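Local coordinates for putative peptidase (Bacteroides fragilis, PDB 5DYN), which is a putative clostripain-family cysteine protease, represented here by its C-terminal part, probably able to cleave and so activate the bacterium's own secreted toxin, at residues G144-R150 with F202-A208. Residues are numbered along the deposited sequence; the frame is centred on the assembly and turned at random.
With NA (sodium ion), chain I.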
loop_
_atom_site.group_PDB
_atom_site.type_symbol
_atom_site.label_atom_id
_atom_site.label_comp_id
_atom_site.label_asym_id
_atom_site.label_seq_id
_atom_site.Cartn_x
_atom_site.Cartn_y
_atom_site.Cartn_z
ATOM N N GLY B 144 8.110 -19.365 -12.935
ATOM C CA GLY B 144 8.861 -19.401 -11.693
ATOM C C GLY B 144 8.937 -18.045 -11.019
ATOM O O GLY B 144 9.269 -17.949 -9.838
ATOM N N VAL B 145 8.638 -16.990 -11.771
ATOM C CA VAL B 145 8.576 -15.648 -11.202
ATOM C C VAL B 145 7.168 -15.374 -10.697
ATOM O O VAL B 145 6.237 -15.237 -11.492
ATOM C CB VAL B 145 8.968 -14.562 -12.223
ATOM C CG1 VAL B 145 8.888 -13.184 -11.580
ATOM C CG2 VAL B 145 10.359 -14.821 -12.776
ATOM N N MET B 146 7.020 -15.307 -9.376
ATOM C CA MET B 146 5.718 -15.106 -8.746
ATOM C C MET B 146 4.983 -13.922 -9.343
ATOM O O MET B 146 5.533 -12.824 -9.446
ATOM C CB MET B 146 5.866 -14.900 -7.237
ATOM C CG MET B 146 4.551 -14.575 -6.532
ATOM S SD MET B 146 3.361 -15.930 -6.639
ATOM C CE MET B 146 1.895 -15.167 -5.941
ATOM N N CYS B 147 3.744 -14.161 -9.752
ATOM C CA CYS B 147 2.884 -13.099 -10.248
ATOM C C CYS B 147 1.820 -12.791 -9.207
ATOM O O CYS B 147 1.000 -13.652 -8.882
ATOM C CB CYS B 147 2.237 -13.497 -11.573
ATOM S SG CYS B 147 1.278 -12.184 -12.353
ATOM N N TYR B 148 1.843 -11.570 -8.679
ATOM C CA TYR B 148 0.879 -11.154 -7.663
ATOM C C TYR B 148 -0.473 -10.794 -8.277
ATOM O O TYR B 148 -1.456 -10.610 -7.560
ATOM C CB TYR B 148 1.412 -9.959 -6.869
ATOM C CG TYR B 148 2.688 -10.225 -6.103
ATOM C CD1 TYR B 148 2.717 -11.132 -5.047
ATOM C CD2 TYR B 148 3.861 -9.553 -6.424
ATOM C CE1 TYR B 148 3.884 -11.372 -4.342
ATOM C CE2 TYR B 148 5.031 -9.782 -5.724
ATOM C CZ TYR B 148 5.038 -10.692 -4.685
ATOM O OH TYR B 148 6.205 -10.916 -3.990
ATOM N N ASP B 149 -0.509 -10.684 -9.602
ATOM C CA ASP B 149 -1.721 -10.298 -10.313
ATOM C C ASP B 149 -2.384 -11.518 -10.942
ATOM O O ASP B 149 -1.895 -12.072 -11.924
ATOM C CB ASP B 149 -1.401 -9.246 -11.377
ATOM C CG ASP B 149 -2.643 -8.545 -11.908
ATOM O OD1 ASP B 149 -3.756 -9.109 -11.800
ATOM O OD2 ASP B 149 -2.503 -7.422 -12.442
ATOM N N ARG B 150 -3.516 -11.919 -10.374
ATOM C CA ARG B 150 -4.179 -13.155 -10.768
ATOM C C ARG B 150 -5.199 -12.940 -11.882
ATOM O O ARG B 150 -5.878 -13.874 -12.302
ATOM C CB ARG B 150 -4.845 -13.786 -9.548
ATOM C CG ARG B 150 -3.840 -14.276 -8.523
ATOM C CD ARG B 150 -3.156 -15.523 -9.042
ATOM N NE ARG B 150 -1.704 -15.462 -8.928
ATOM C CZ ARG B 150 -0.895 -16.467 -9.250
ATOM N NH1 ARG B 150 -1.401 -17.606 -9.702
ATOM N NH2 ARG B 150 0.419 -16.335 -9.121
ATOM N N PHE B 202 -5.034 -18.782 -4.556
ATOM C CA PHE B 202 -3.847 -18.986 -5.376
ATOM C C PHE B 202 -2.616 -19.126 -4.492
ATOM O O PHE B 202 -2.558 -18.556 -3.401
ATOM C CB PHE B 202 -3.669 -17.836 -6.370
ATOM C CG PHE B 202 -3.324 -16.519 -5.732
ATOM C CD1 PHE B 202 -4.312 -15.719 -5.180
ATOM C CD2 PHE B 202 -2.011 -16.068 -5.706
ATOM C CE1 PHE B 202 -3.998 -14.502 -4.598
ATOM C CE2 PHE B 202 -1.688 -14.850 -5.128
ATOM C CZ PHE B 202 -2.684 -14.066 -4.574
ATOM N N THR B 203 -1.635 -19.889 -4.965
ATOM C CA THR B 203 -0.422 -20.142 -4.195
ATOM C C THR B 203 0.517 -18.934 -4.180
ATOM O O THR B 203 0.794 -18.328 -5.217
ATOM C CB THR B 203 0.345 -21.366 -4.748
ATOM O OG1 THR B 203 -0.518 -22.509 -4.764
ATOM C CG2 THR B 203 1.565 -21.670 -3.891
ATOM N N MET B 204 0.993 -18.586 -2.989
ATOM C CA MET B 204 2.037 -17.585 -2.845
ATOM C C MET B 204 3.393 -18.277 -2.804
ATOM O O MET B 204 3.719 -18.940 -1.818
ATOM C CB MET B 204 1.825 -16.755 -1.578
ATOM C CG MET B 204 2.914 -15.725 -1.327
ATOM S SD MET B 204 2.875 -14.395 -2.540
ATOM C CE MET B 204 1.343 -13.578 -2.100
ATOM N N ASN B 205 4.170 -18.131 -3.874
ATOM C CA ASN B 205 5.486 -18.762 -3.966
ATOM C C ASN B 205 6.363 -18.451 -2.759
ATOM O O ASN B 205 6.412 -17.316 -2.285
ATOM C CB ASN B 205 6.195 -18.333 -5.250
ATOM C CG ASN B 205 5.530 -18.884 -6.490
ATOM O OD1 ASN B 205 4.538 -19.608 -6.402
ATOM N ND2 ASN B 205 6.065 -18.538 -7.655
ATOM N N GLN B 206 7.048 -19.477 -2.267
ATOM C CA GLN B 206 7.793 -19.375 -1.021
ATOM C C GLN B 206 9.045 -18.516 -1.165
ATOM O O GLN B 206 9.613 -18.078 -0.165
ATOM C CB GLN B 206 8.168 -20.771 -0.515
ATOM C CG GLN B 206 6.968 -21.637 -0.121
ATOM C CD GLN B 206 6.136 -21.029 1.002
ATOM O OE1 GLN B 206 6.675 -20.468 1.958
ATOM N NE2 GLN B 206 4.814 -21.135 0.885
ATOM N N ASP B 207 9.470 -18.271 -2.402
ATOM C CA ASP B 207 10.665 -17.466 -2.639
ATOM C C ASP B 207 10.330 -16.021 -3.014
ATOM O O ASP B 207 11.222 -15.227 -3.308
ATOM C CB ASP B 207 11.538 -18.100 -3.728
ATOM C CG ASP B 207 10.785 -18.342 -5.023
ATOM O OD1 ASP B 207 9.635 -17.873 -5.155
ATOM O OD2 ASP B 207 11.355 -18.997 -5.922
ATOM N N ALA B 208 9.042 -15.687 -3.012
ATOM C CA ALA B 208 8.625 -14.304 -3.213
ATOM C C ALA B 208 9.086 -13.462 -2.024
ATOM O O ALA B 208 9.184 -13.965 -0.904
ATOM C CB ALA B 208 7.121 -14.213 -3.390
HETATM NA NA NA I . 8.543 -17.217 -7.534
#
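The carbonyl oxygen of Gly144 and the carboxylate of Asp207 meet at a sodium ion, with Gly144 O 2.5 Å from the metal, a small worked example of a cation tying together two loops far apart in sequence. One ligand is a backbone carbonyl from the loop after helix 130-133; the other, Asp207 OD1 at 2.7 Å from the sodium, comes from the type I beta turn Asn205-Ala208, just beyond strand 200-203 at one border of the five-stranded mixed sheet of this clostripain-family protein. Asn205 ND2 is modelled 2.8 Å from the sodium, but an amide nitrogen makes an unlikely ligand for a cation, and the O/N assignment of this side chain is therefore doubtful. Asp207 OD2 also makes a long, weak ion pair with Arg162.

Beside the metal, Met146 runs into the second loop. Its CG is anti to the backbone N (chi1 175°) and the chain bends at the next bond, bringing SD before the Asn205 N-H in a weak but nearly straight bond. The terminal CE then reaches the edge of the Phe202 ring, in its plane, and approaches Met204 SD at 3.6 Å, the two methionines crossing at about a right angle.

Tyr148 receives the same Met204 sulfur at its ring edge, a Met-aromatic contact with SD 3.7 Å from CE1, while its hydroxyl touches Ala208 CB, accepts a bond from Gly210 N and is also hydrogen-bonded to Asp159 OD1. At the other end, Arg150 lies over one face of Phe202: CG sits almost above the ring centre in a CH-pi contact, and the guanidinium continues nearly parallel to the ring, their planes 13° apart. That group is steadied from its own segment, where Arg150 NH2 donates to a lone pair of Cys147 O at 2.8 Å.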